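Uncharacterized protein (Bacteroides eggerthii DSM 20697, PDB 4ECO) is of unknown function but, as a leucine-rich repeat solenoid, probably serves in protein binding. Local coordinates at residues E136-Q139 against K140-H144; G128-A131 against N132-D135; Y606-P609 against Y610-G614; K584-P587 against N588-V591. One frame throughout, in Å; residues are numbered along the deposited sequence.

Overall arrangement
All four contacts are local, made between neighbours along the chain, and they fall into two pairs. Interactions 1 and 2 adjoin: the turn of 128-135 runs straight into helix 135-142, and Met133 and Ile129 pack on Lys138 and Met141. Interactions 3 and 4 meet far away near the C-terminal end, their centres about 49 to 58 Å from those of the first pair, with Tyr606, Val607 and Tyr610 lying on 584-587. Interactions 1 and 3 are helical and rest mainly on i to i+4 backbone bonds; interactions 2 and 4 are beta turns, the closing bond weak in interaction 2. Interactions 1 to 3 are partly buried, whereas interaction 4 is a surface contact.

Interaction 1: E136-Q139 against K140-H144; sequences EQKQ and KMRMH
Lys138 and Arg142, one helical turn apart, run side by side and point the same way, with Lys138 CE over one face of the Arg142 guanidinium, 3.7 Å from CZ and offset toward the rim of the group. With the buried Arg142 and Met141, whose CG lies 3.4 Å from Gln137 O, this is the packed side. Lys138 NZ and Arg142 NH2 are like charges only 3.9 Å apart, a proximity probably eased by Asp253, which forms a salt bridge with Arg142 NE, and by Gln276, hydrogen-bonded to NH2. Helix 135-142, inserted between repeat strands of the leucine-rich solenoid, supplies the frame, its i to i+4 bonds running from Lys140 N to Glu136 O (3.1 Å) through to Met143 N and Gln139 O (3.0 Å). A leucine in place of Arg142 would probably leave Asp253 without its charged mate and Gln276 without this donor. Toward solvent lie Glu136, Gln139 and Lys140. Gln139 NE2 sits at the edge of the guanidinium, near its plane, 4.0 Å from Arg142 NH1, the amide nearly upright to it at 85°; the CG of Lys140 stands anti to the backbone N (chi1 -171°), and the chain leads away from residues 136-139.

Interaction 2: G128-A131 against N132-D135; sequences GISA and NMSD
Met133, a selenomethionine, turns back over residues 128-130 just ahead of it and lays its side chain against Ser130 and Ile129. Its CG sits between the backbone N and the carbonyl carbon (chi1 63°), which sets CG 3.3 Å from Ser130 O; the chain then runs extended and brings SE to 3.7 Å from Gly128 O. The terminal CE finishes 4.2 Å from Ile129 CG2, an apolar touch, although the CB of Ile129 points away from residues 132-135. Ser130 meets the root of the same side chain, with OG 3.4 Å from Met133 CB. That hydroxyl also donates to Gly128 O at 3.3 Å, approaching from above the carbonyl plane, 44° out of it. Replacing Ser130 by alanine would probably deprive Gly128 O of this donor and open a small gap beside Met133 CB. Around the loop, Ile129 reaches Tyr212 and Met141, Met133 touches Gln210 of strand 210-214, and Asn132 N bonds to Glu108. Backbone closure is slight: Met133 N to Ser130 O is a weak bond of 3.4 Å. With Asn132 at positive phi (60°), Ser130 to Met133 form a type II beta turn, and Ser134 follows at the N-cap of helix 135-142, its OG bonded to Gln137 N.

Interaction 3: Y606-P609 against Y610-G614; sequences YVCP and YIEAG
A short helix of little more than one turn, 608-612, is held here by contacts along its own chain, near the C-terminal end of the solenoid, chiefly backbone hydrogen bonds and a few side chains one turn apart. Ile611 N bonds to Val607 O at 2.9 Å, and Glu612 N to Cys608 O at 3.0 Å, the latter nearly straight at 167°. Ala613 N reaches Pro609 O from above the carbonyl plane, at 3.2 Å. Beside this ladder Ile611 CD1 lies 3.9 Å from Val607 CG2, the two branched side chains set aslant. The Glu612 carboxylate comes alongside the sulfur of Cys608, OE1 and SG being 3.8 Å apart, a plain packing contact. Cys608 SG stands anti to the backbone N (chi1 -178°), a torsion from which it joins Cys629 in a disulfide. Tyr610 presents its ring edge to Tyr606 O, with CD1 at 3.6 Å. The helix closes in a Schellman motif, in which Gly614 has a positive phi that suits glycine and its N bonds to Ile611 O at 2.8 Å. Preceded by strand 601-603 and followed by strand 617-619, the helix turns Val607 onto Tyr616, Tyr610 onto Pro587 and Glu612 onto Ala631, while the disulfide ties it to the chain beyond strand 625-627.

Interaction 4: K584-P587 against N588-V591; sequences KITP and NISV
A type I beta turn, Thr586 to Ile589, brings the chain round just ahead of strand 591-593, one of the parallel strands of the leucine-rich solenoid. Its closing bond runs from Ile589 N to Thr586 O, at 3.2 Å and with an N-H...O angle of 149°; the donor stands above the carbonyl plane, 46° out of it. Pro587 and Asn588 occupy the corner, both in helical backbone conformations, and the restricted phi of the proline suits the first of these places. Across the turn the side chains of Thr586 and Ile589 cross at a slant. Thr586 OG1, held between its backbone N and carbonyl carbon (chi1 57°), is directed at Ile589 CD1, 3.6 Å away, while Ile589 CG1 lies farther off at 4.2 Å. Behind the corner, Ser590 CB approaches Pro587 O at 3.9 Å. Ile589 is also the centre of an inverse gamma turn, in which Ser590 N makes a weak bond of 2.9 Å to Asn588 O, so a second, tighter bend overlaps the end of the first. Beyond it the backbone of Val591 pairs with Thr569 and Leu571. With a lone hydroxyl-to-methyl touch between side chains and one sound hydrogen bond, the turn owes its shape mainly to backbone conformation, and Ile589, buried against Leu571 of the preceding repeat strand, ties the turn to the apolar interior.

Interaction 1: E136-Q139 against K140-H144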
ATOM      1  N   GLU A 136     -14.646  15.971  -0.881  1.00 60.35           N
ATOM      2  CA  GLU A 136     -13.760  15.425  -1.895  1.00 59.33           C
ATOM      3  C   GLU A 136     -12.292  15.617  -1.453  1.00 59.99           C
ATOM      4  O   GLU A 136     -11.491  14.681  -1.555  1.00 58.40           O
ATOM      5  CB  GLU A 136     -14.052  16.103  -3.239  1.00 61.73           C
ATOM      6  CG  GLU A 136     -13.355  15.444  -4.416  1.00 80.33           C
ATOM      7  CD  GLU A 136     -13.322  16.280  -5.679  1.00115.79           C
ATOM      8  OE1 GLU A 136     -12.428  17.150  -5.795  1.00115.55           O
ATOM      9  OE2 GLU A 136     -14.171  16.041  -6.568  1.00117.53           O
ATOM     10  N   GLN A 137     -11.961  16.826  -0.935  1.00 55.38           N
ATOM     11  CA  GLN A 137     -10.624  17.185  -0.416  1.00 52.92           C
ATOM     12  C   GLN A 137     -10.305  16.356   0.860  1.00 51.06           C
ATOM     13  O   GLN A 137      -9.181  15.864   1.011  1.00 47.54           O
ATOM     14  CB  GLN A 137     -10.575  18.689  -0.126  1.00 54.81           C
ATOM     15  CG  GLN A 137      -9.296  19.179   0.512  1.00 79.75           C
ATOM     16  CD  GLN A 137      -8.314  19.600  -0.523  1.00104.32           C
ATOM     17  OE1 GLN A 137      -7.648  18.765  -1.152  1.00100.45           O
ATOM     18  NE2 GLN A 137      -8.215  20.913  -0.720  1.00 97.63           N
ATOM     19  N   LYS A 138     -11.330  16.183   1.745  1.00 45.52           N
ATOM     20  CA  LYS A 138     -11.254  15.400   2.970  1.00 43.75           C
ATOM     21  C   LYS A 138     -10.857  13.981   2.629  1.00 49.49           C
ATOM     22  O   LYS A 138      -9.922  13.453   3.241  1.00 48.93           O
ATOM     23  CB  LYS A 138     -12.586  15.435   3.726  1.00 46.12           C
ATOM     24  CG  LYS A 138     -12.537  14.736   5.086  1.00 48.18           C
ATOM     25  CD  LYS A 138     -13.928  14.500   5.681  1.00 46.84           C
ATOM     26  CE  LYS A 138     -13.844  13.933   7.068  1.00 56.92           C
ATOM     27  NZ  LYS A 138     -15.128  14.072   7.802  1.00 72.27           N
ATOM     28  N   GLN A 139     -11.523  13.381   1.607  1.00 47.94           N
ATOM     29  CA  GLN A 139     -11.242  12.018   1.154  1.00 47.32           C
ATOM     30  C   GLN A 139      -9.813  11.886   0.638  1.00 48.47           C
ATOM     31  O   GLN A 139      -9.094  10.988   1.080  1.00 47.69           O
ATOM     32  CB  GLN A 139     -12.238  11.564   0.082  1.00 49.36           C
ATOM     33  CG  GLN A 139     -13.285  10.624   0.657  1.00 67.74           C
ATOM     34  CD  GLN A 139     -12.688   9.388   1.289  1.00 83.51           C
ATOM     35  OE1 GLN A 139     -11.905   8.646   0.666  1.00 76.97           O
ATOM     36  NE2 GLN A 139     -13.064   9.139   2.543  1.00 74.57           N
ATOM     37  N   LYS A 140      -9.395  12.801  -0.256  1.00 43.44           N
ATOM     38  CA  LYS A 140      -8.047  12.845  -0.826  1.00 41.74           C
ATOM     39  C   LYS A 140      -7.024  12.760   0.288  1.00 44.01           C
ATOM     40  O   LYS A 140      -6.146  11.896   0.261  1.00 45.41           O
ATOM     41  CB  LYS A 140      -7.862  14.137  -1.649  1.00 44.00           C
ATOM     42  CG  LYS A 140      -6.576  14.222  -2.478  1.00 54.00           C
ATOM     43  CD  LYS A 140      -6.563  15.498  -3.313  1.00 63.42           C
ATOM     44  CE  LYS A 140      -5.286  15.700  -4.096  1.00 80.73           C
ATOM     45  NZ  LYS A 140      -4.241  16.391  -3.308  1.00 86.64           N
HETATM   46  N   MSE A 141      -7.191  13.630   1.287  1.00 37.94           N
HETATM   47  CA  MSE A 141      -6.333  13.783   2.450  1.00 35.37           C
HETATM   48  C   MSE A 141      -6.367  12.542   3.311  1.00 40.84           C
HETATM   49  O   MSE A 141      -5.296  12.084   3.703  1.00 41.44           O
HETATM   50  CB  MSE A 141      -6.702  15.054   3.245  1.00 36.79           C
HETATM   51  CG  MSE A 141      -6.183  16.328   2.538  1.00 42.75           C
HETATM   52 SE   MSE A 141      -4.413  16.093   1.511  0.75 48.67          SE
HETATM   53  CE  MSE A 141      -5.087  16.549  -0.050  1.00 46.96           C
ATOM     54  N   ARG A 142      -7.556  11.945   3.530  1.00 37.68           N
ATOM     55  CA  ARG A 142      -7.716  10.695   4.277  1.00 37.15           C
ATOM     56  C   ARG A 142      -6.876   9.571   3.647  1.00 40.64           C
ATOM     57  O   ARG A 142      -6.267   8.782   4.365  1.00 40.52           O
ATOM     58  CB  ARG A 142      -9.202  10.279   4.315  1.00 36.79           C
ATOM     59  CG  ARG A 142     -10.033  10.977   5.370  1.00 37.36           C
ATOM     60  CD  ARG A 142     -11.375  10.311   5.548  1.00 34.40           C
ATOM     61  NE  ARG A 142     -11.936  10.595   6.871  1.00 34.21           N
ATOM     62  CZ  ARG A 142     -13.159  10.257   7.265  1.00 48.13           C
ATOM     63  NH1 ARG A 142     -13.980   9.625   6.438  1.00 51.25           N
ATOM     64  NH2 ARG A 142     -13.577  10.571   8.481  1.00 35.18           N
HETATM   65  N   MSE A 143      -6.818   9.541   2.303  1.00 37.56           N
HETATM   66  CA  MSE A 143      -6.090   8.555   1.490  1.00 36.95           C
HETATM   67  C   MSE A 143      -4.603   8.853   1.364  1.00 41.65           C
HETATM   68  O   MSE A 143      -3.899   8.076   0.708  1.00 43.05           O
HETATM   69  CB  MSE A 143      -6.682   8.509   0.064  1.00 39.23           C
HETATM   70  CG  MSE A 143      -8.147   8.077   0.002  1.00 46.41           C
HETATM   71 SE   MSE A 143      -8.502   6.435   0.947  0.75 52.85          SE
HETATM   72  CE  MSE A 143      -7.399   5.216  -0.131  1.00 50.10           C
ATOM     73  N   HIS A 144      -4.116   9.961   1.961  1.00 37.39           N
ATOM     74  CA  HIS A 144      -2.707  10.361   1.849  1.00 35.96           C
ATOM     75  C   HIS A 144      -1.760   9.305   2.421  1.00 40.07           C
ATOM     76  O   HIS A 144      -0.738   9.054   1.783  1.00 40.01           O
ATOM     77  CB  HIS A 144      -2.412  11.724   2.507  1.00 35.92           C
ATOM     78  CG  HIS A 144      -1.015  12.197   2.268  1.00 38.54           C
ATOM     79  ND1 HIS A 144       0.062  11.661   2.965  1.00 39.75           N
ATOM     80  CD2 HIS A 144      -0.560  13.130   1.398  1.00 40.13           C
ATOM     81  CE1 HIS A 144       1.134  12.261   2.473  1.00 39.26           C
ATOM     82  NE2 HIS A 144       0.809  13.165   1.540  1.00 39.71           N
TER

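Interaction 2: G128-A131 against N132-D135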
ATOM      1  N   GLY A 128      -4.472  20.966   1.539  1.00 45.53           N
ATOM      2  CA  GLY A 128      -4.565  19.746   2.329  1.00 43.70           C
ATOM      3  C   GLY A 128      -5.716  19.774   3.313  1.00 45.52           C
ATOM      4  O   GLY A 128      -6.843  20.145   2.957  1.00 46.35           O
ATOM      5  N   ILE A 129      -5.438  19.351   4.557  1.00 38.52           N
ATOM      6  CA  ILE A 129      -6.418  19.326   5.636  1.00 37.52           C
ATOM      7  C   ILE A 129      -6.620  20.788   6.061  1.00 45.70           C
ATOM      8  O   ILE A 129      -5.703  21.463   6.550  1.00 45.53           O
ATOM      9  CB  ILE A 129      -6.019  18.363   6.788  1.00 37.96           C
ATOM     10  CG1 ILE A 129      -6.045  16.912   6.310  1.00 36.82           C
ATOM     11  CG2 ILE A 129      -6.949  18.507   7.966  1.00 37.68           C
ATOM     12  CD1 ILE A 129      -5.065  15.967   7.034  1.00 32.85           C
ATOM     13  N   SER A 130      -7.813  21.294   5.768  1.00 44.87           N
ATOM     14  CA  SER A 130      -8.191  22.676   6.032  1.00 45.64           C
ATOM     15  C   SER A 130      -9.589  22.759   6.596  1.00 51.79           C
ATOM     16  O   SER A 130     -10.445  21.926   6.294  1.00 50.63           O
ATOM     17  CB  SER A 130      -8.095  23.501   4.754  1.00 48.06           C
ATOM     18  OG  SER A 130      -8.635  22.823   3.627  1.00 59.51           O
ATOM     19  N   ALA A 131      -9.813  23.770   7.435  1.00 50.21           N
ATOM     20  CA  ALA A 131     -11.131  24.048   7.986  1.00 50.36           C
ATOM     21  C   ALA A 131     -12.095  24.412   6.852  1.00 53.83           C
ATOM     22  O   ALA A 131     -11.732  25.153   5.927  1.00 51.52           O
ATOM     23  CB  ALA A 131     -11.049  25.171   9.004  1.00 51.57           C
ATOM     24  N   ASN A 132     -13.291  23.805   6.894  1.00 52.91           N
ATOM     25  CA  ASN A 132     -14.384  23.993   5.951  1.00 54.35           C
ATOM     26  C   ASN A 132     -13.948  23.590   4.498  1.00 59.76           C
ATOM     27  O   ASN A 132     -14.269  24.289   3.518  1.00 62.32           O
ATOM     28  CB  ASN A 132     -14.887  25.450   6.020  1.00 55.54           C
ATOM     29  CG  ASN A 132     -16.313  25.621   5.635  1.00 81.57           C
ATOM     30  OD1 ASN A 132     -16.626  26.248   4.620  1.00 84.64           O
ATOM     31  ND2 ASN A 132     -17.203  25.050   6.432  1.00 71.75           N
HETATM   32  N   MSE A 133     -13.238  22.444   4.368  1.00 51.42           N
HETATM   33  CA  MSE A 133     -12.804  21.905   3.059  1.00 48.13           C
HETATM   34  C   MSE A 133     -13.928  21.063   2.445  1.00 56.69           C
HETATM   35  O   MSE A 133     -14.826  20.644   3.182  1.00 57.96           O
HETATM   36  CB  MSE A 133     -11.513  21.057   3.198  1.00 46.02           C
HETATM   37  CG  MSE A 133     -11.695  19.812   4.079  1.00 47.73           C
HETATM   38 SE   MSE A 133     -10.073  18.856   4.337  0.75 48.24          SE
HETATM   39  CE  MSE A 133     -10.546  17.847   5.847  1.00 44.32           C
ATOM     40  N   SER A 134     -13.859  20.779   1.125  1.00 54.63           N
ATOM     41  CA  SER A 134     -14.843  19.926   0.441  1.00 55.60           C
ATOM     42  C   SER A 134     -14.683  18.465   0.872  1.00 62.11           C
ATOM     43  O   SER A 134     -13.554  18.028   1.133  1.00 60.79           O
ATOM     44  CB  SER A 134     -14.695  20.035  -1.077  1.00 58.37           C
ATOM     45  OG  SER A 134     -13.503  19.457  -1.591  1.00 63.91           O
ATOM     46  N   ASP A 135     -15.797  17.701   0.916  1.00 60.94           N
ATOM     47  CA  ASP A 135     -15.792  16.266   1.256  1.00 60.50           C
ATOM     48  C   ASP A 135     -14.810  15.493   0.366  1.00 62.87           C
ATOM     49  O   ASP A 135     -14.208  14.510   0.806  1.00 60.70           O
ATOM     50  CB  ASP A 135     -17.205  15.670   1.117  1.00 63.51           C
ATOM     51  CG  ASP A 135     -18.160  15.966   2.263  1.00 76.45           C
ATOM     52  OD1 ASP A 135     -17.688  16.434   3.329  1.00 75.93           O
ATOM     53  OD2 ASP A 135     -19.372  15.665   2.120  1.00 87.13           O
TER

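Interaction 3: Y606-P609 against Y610-G614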
ATOM      1  N   TYR A 606      17.760  -9.509 -43.198  1.00 53.78           N
ATOM      2  CA  TYR A 606      16.548  -8.705 -43.309  1.00 52.23           C
ATOM      3  C   TYR A 606      16.439  -7.643 -42.235  1.00 54.64           C
ATOM      4  O   TYR A 606      15.810  -6.601 -42.474  1.00 55.50           O
ATOM      5  CB  TYR A 606      15.293  -9.607 -43.249  1.00 52.18           C
ATOM      6  CG  TYR A 606      15.106 -10.580 -44.401  1.00 53.96           C
ATOM      7  CD1 TYR A 606      15.680 -10.340 -45.648  1.00 56.03           C
ATOM      8  CD2 TYR A 606      14.267 -11.683 -44.274  1.00 54.73           C
ATOM      9  CE1 TYR A 606      15.481 -11.216 -46.717  1.00 56.55           C
ATOM     10  CE2 TYR A 606      14.037 -12.548 -45.346  1.00 56.19           C
ATOM     11  CZ  TYR A 606      14.648 -12.313 -46.564  1.00 63.13           C
ATOM     12  OH  TYR A 606      14.442 -13.198 -47.600  1.00 67.45           O
ATOM     13  N   VAL A 607      17.023  -7.897 -41.060  1.00 49.37           N
ATOM     14  CA  VAL A 607      16.925  -6.961 -39.935  1.00 48.03           C
ATOM     15  C   VAL A 607      18.093  -5.953 -39.962  1.00 53.96           C
ATOM     16  O   VAL A 607      18.007  -4.925 -39.291  1.00 53.40           O
ATOM     17  CB  VAL A 607      16.819  -7.684 -38.561  1.00 49.59           C
ATOM     18  CG1 VAL A 607      15.584  -8.579 -38.516  1.00 49.16           C
ATOM     19  CG2 VAL A 607      18.073  -8.479 -38.231  1.00 49.05           C
ATOM     20  N   CYS A 608      19.154  -6.227 -40.757  1.00 51.48           N
ATOM     21  CA  CYS A 608      20.335  -5.380 -40.838  1.00 52.80           C
ATOM     22  C   CYS A 608      19.977  -3.908 -41.171  1.00 56.23           C
ATOM     23  O   CYS A 608      20.345  -3.041 -40.384  1.00 55.17           O
ATOM     24  CB  CYS A 608      21.334  -5.944 -41.837  1.00 56.30           C
ATOM     25  SG  CYS A 608      22.866  -4.988 -41.952  1.00 62.39           S
ATOM     26  N   PRO A 609      19.255  -3.559 -42.274  1.00 54.95           N
ATOM     27  CA  PRO A 609      18.972  -2.133 -42.525  1.00 54.81           C
ATOM     28  C   PRO A 609      18.200  -1.470 -41.391  1.00 58.74           C
ATOM     29  O   PRO A 609      18.317  -0.265 -41.219  1.00 60.65           O
ATOM     30  CB  PRO A 609      18.151  -2.147 -43.811  1.00 57.00           C
ATOM     31  CG  PRO A 609      17.714  -3.535 -43.994  1.00 61.25           C
ATOM     32  CD  PRO A 609      18.750  -4.393 -43.388  1.00 56.80           C
ATOM     33  N   TYR A 610      17.455  -2.260 -40.597  1.00 51.95           N
ATOM     34  CA  TYR A 610      16.717  -1.780 -39.433  1.00 48.46           C
ATOM     35  C   TYR A 610      17.667  -1.506 -38.276  1.00 54.11           C
ATOM     36  O   TYR A 610      17.441  -0.586 -37.483  1.00 54.52           O
ATOM     37  CB  TYR A 610      15.658  -2.798 -39.026  1.00 46.40           C
ATOM     38  CG  TYR A 610      14.448  -2.797 -39.939  1.00 47.38           C
ATOM     39  CD1 TYR A 610      14.424  -3.571 -41.111  1.00 50.44           C
ATOM     40  CD2 TYR A 610      13.335  -2.007 -39.655  1.00 45.84           C
ATOM     41  CE1 TYR A 610      13.316  -3.559 -41.965  1.00 48.01           C
ATOM     42  CE2 TYR A 610      12.217  -2.008 -40.490  1.00 46.24           C
ATOM     43  CZ  TYR A 610      12.204  -2.802 -41.628  1.00 52.10           C
ATOM     44  OH  TYR A 610      11.087  -2.810 -42.411  1.00 51.57           O
ATOM     45  N   ILE A 611      18.735  -2.309 -38.178  1.00 51.15           N
ATOM     46  CA  ILE A 611      19.764  -2.171 -37.155  1.00 50.61           C
ATOM     47  C   ILE A 611      20.503  -0.843 -37.420  1.00 56.64           C
ATOM     48  O   ILE A 611      20.492   0.041 -36.554  1.00 55.17           O
ATOM     49  CB  ILE A 611      20.690  -3.429 -37.153  1.00 53.46           C
ATOM     50  CG1 ILE A 611      19.954  -4.630 -36.503  1.00 51.88           C
ATOM     51  CG2 ILE A 611      22.027  -3.162 -36.441  1.00 54.10           C
ATOM     52  CD1 ILE A 611      20.584  -6.001 -36.689  1.00 56.27           C
ATOM     53  N   GLU A 612      21.034  -0.671 -38.650  1.00 55.67           N
ATOM     54  CA  GLU A 612      21.771   0.520 -39.099  1.00 56.64           C
ATOM     55  C   GLU A 612      20.943   1.811 -38.958  1.00 60.37           C
ATOM     56  O   GLU A 612      21.512   2.852 -38.638  1.00 60.88           O
ATOM     57  CB  GLU A 612      22.232   0.351 -40.543  1.00 59.54           C
ATOM     58  CG  GLU A 612      23.258  -0.762 -40.712  1.00 73.05           C
ATOM     59  CD  GLU A 612      23.655  -1.123 -42.131  1.00105.75           C
ATOM     60  OE1 GLU A 612      22.750  -1.283 -42.984  1.00 98.25           O
ATOM     61  OE2 GLU A 612      24.869  -1.323 -42.371  1.00107.05           O
ATOM     62  N   ALA A 613      19.607   1.730 -39.124  1.00 56.02           N
ATOM     63  CA  ALA A 613      18.676   2.863 -38.991  1.00 54.58           C
ATOM     64  C   ALA A 613      18.333   3.170 -37.524  1.00 58.64           C
ATOM     65  O   ALA A 613      17.624   4.148 -37.253  1.00 58.74           O
ATOM     66  CB  ALA A 613      17.396   2.566 -39.758  1.00 54.76           C
ATOM     67  N   GLY A 614      18.800   2.322 -36.603  1.00 54.70           N
ATOM     68  CA  GLY A 614      18.502   2.436 -35.181  1.00 53.18           C
ATOM     69  C   GLY A 614      17.044   2.116 -34.897  1.00 58.04           C
ATOM     70  O   GLY A 614      16.467   2.617 -33.927  1.00 56.63           O
TER

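Interaction 4: K584-P587 against N588-V591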
ATOM      1  N   LYS A 584      15.353 -16.866 -41.855  1.00 49.85           N
ATOM      2  CA  LYS A 584      15.923 -15.526 -41.744  1.00 49.30           C
ATOM      3  C   LYS A 584      15.069 -14.736 -40.767  1.00 52.64           C
ATOM      4  O   LYS A 584      13.840 -14.832 -40.829  1.00 51.50           O
ATOM      5  CB  LYS A 584      15.986 -14.829 -43.106  1.00 51.77           C
ATOM      6  CG  LYS A 584      17.131 -15.284 -43.983  1.00 56.25           C
ATOM      7  CD  LYS A 584      17.124 -14.496 -45.274  1.00 63.52           C
ATOM      8  CE  LYS A 584      18.067 -15.030 -46.321  1.00 70.54           C
ATOM      9  NZ  LYS A 584      17.804 -14.415 -47.644  1.00 62.25           N
ATOM     10  N   ILE A 585      15.696 -14.008 -39.831  1.00 48.89           N
ATOM     11  CA  ILE A 585      14.943 -13.223 -38.853  1.00 46.83           C
ATOM     12  C   ILE A 585      14.241 -12.101 -39.597  1.00 50.33           C
ATOM     13  O   ILE A 585      14.812 -11.505 -40.509  1.00 50.84           O
ATOM     14  CB  ILE A 585      15.825 -12.707 -37.674  1.00 48.56           C
ATOM     15  CG1 ILE A 585      16.566 -13.878 -36.994  1.00 48.77           C
ATOM     16  CG2 ILE A 585      15.017 -11.858 -36.647  1.00 45.53           C
ATOM     17  CD1 ILE A 585      15.690 -15.014 -36.389  1.00 58.01           C
ATOM     18  N   THR A 586      12.972 -11.884 -39.241  1.00 46.34           N
ATOM     19  CA  THR A 586      12.088 -10.893 -39.843  1.00 46.45           C
ATOM     20  C   THR A 586      12.137  -9.571 -39.046  1.00 51.76           C
ATOM     21  O   THR A 586      12.273  -9.607 -37.821  1.00 51.75           O
ATOM     22  CB  THR A 586      10.678 -11.470 -39.902  1.00 46.40           C
ATOM     23  OG1 THR A 586      10.243 -11.855 -38.587  1.00 41.73           O
ATOM     24  CG2 THR A 586      10.584 -12.640 -40.847  1.00 38.79           C
ATOM     25  N   PRO A 587      11.999  -8.405 -39.713  1.00 49.23           N
ATOM     26  CA  PRO A 587      12.076  -7.118 -38.985  1.00 48.57           C
ATOM     27  C   PRO A 587      10.979  -6.882 -37.933  1.00 50.65           C
ATOM     28  O   PRO A 587      11.193  -6.038 -37.045  1.00 49.31           O
ATOM     29  CB  PRO A 587      11.954  -6.055 -40.077  1.00 51.02           C
ATOM     30  CG  PRO A 587      11.555  -6.752 -41.301  1.00 56.67           C
ATOM     31  CD  PRO A 587      11.891  -8.197 -41.167  1.00 52.20           C
ATOM     32  N   ASN A 588       9.841  -7.622 -37.993  1.00 45.66           N
ATOM     33  CA  ASN A 588       8.764  -7.457 -37.018  1.00 44.04           C
ATOM     34  C   ASN A 588       9.233  -7.898 -35.634  1.00 48.34           C
ATOM     35  O   ASN A 588       8.745  -7.338 -34.647  1.00 48.33           O
ATOM     36  CB  ASN A 588       7.485  -8.193 -37.419  1.00 45.73           C
ATOM     37  CG  ASN A 588       6.260  -7.798 -36.590  1.00 72.16           C
ATOM     38  OD1 ASN A 588       5.943  -6.609 -36.388  1.00 63.10           O
ATOM     39  ND2 ASN A 588       5.524  -8.794 -36.093  1.00 62.56           N
ATOM     40  N   ILE A 589      10.213  -8.835 -35.532  1.00 44.60           N
ATOM     41  CA  ILE A 589      10.758  -9.198 -34.212  1.00 43.53           C
ATOM     42  C   ILE A 589      11.850  -8.157 -33.960  1.00 49.76           C
ATOM     43  O   ILE A 589      13.025  -8.423 -34.202  1.00 50.54           O
ATOM     44  CB  ILE A 589      11.215 -10.689 -34.141  1.00 46.30           C
ATOM     45  CG1 ILE A 589       9.996 -11.620 -34.405  1.00 46.66           C
ATOM     46  CG2 ILE A 589      11.849 -11.027 -32.772  1.00 44.44           C
ATOM     47  CD1 ILE A 589      10.249 -12.875 -35.165  1.00 45.93           C
ATOM     48  N   SER A 590      11.420  -6.922 -33.578  1.00 46.55           N
ATOM     49  CA  SER A 590      12.240  -5.705 -33.405  1.00 45.57           C
ATOM     50  C   SER A 590      13.068  -5.719 -32.106  1.00 47.17           C
ATOM     51  O   SER A 590      13.989  -4.915 -31.981  1.00 47.81           O
ATOM     52  CB  SER A 590      11.375  -4.448 -33.459  1.00 48.10           C
ATOM     53  OG  SER A 590      10.250  -4.514 -32.595  1.00 58.94           O
ATOM     54  N   VAL A 591      12.783  -6.631 -31.165  1.00 41.11           N
ATOM     55  CA  VAL A 591      13.591  -6.795 -29.949  1.00 39.10           C
ATOM     56  C   VAL A 591      13.989  -8.267 -29.882  1.00 42.69           C
ATOM     57  O   VAL A 591      13.147  -9.120 -29.605  1.00 41.09           O
ATOM     58  CB  VAL A 591      12.924  -6.310 -28.635  1.00 40.98           C
ATOM     59  CG1 VAL A 591      13.845  -6.554 -27.444  1.00 40.24           C
ATOM     60  CG2 VAL A 591      12.543  -4.838 -28.715  1.00 40.50           C
TER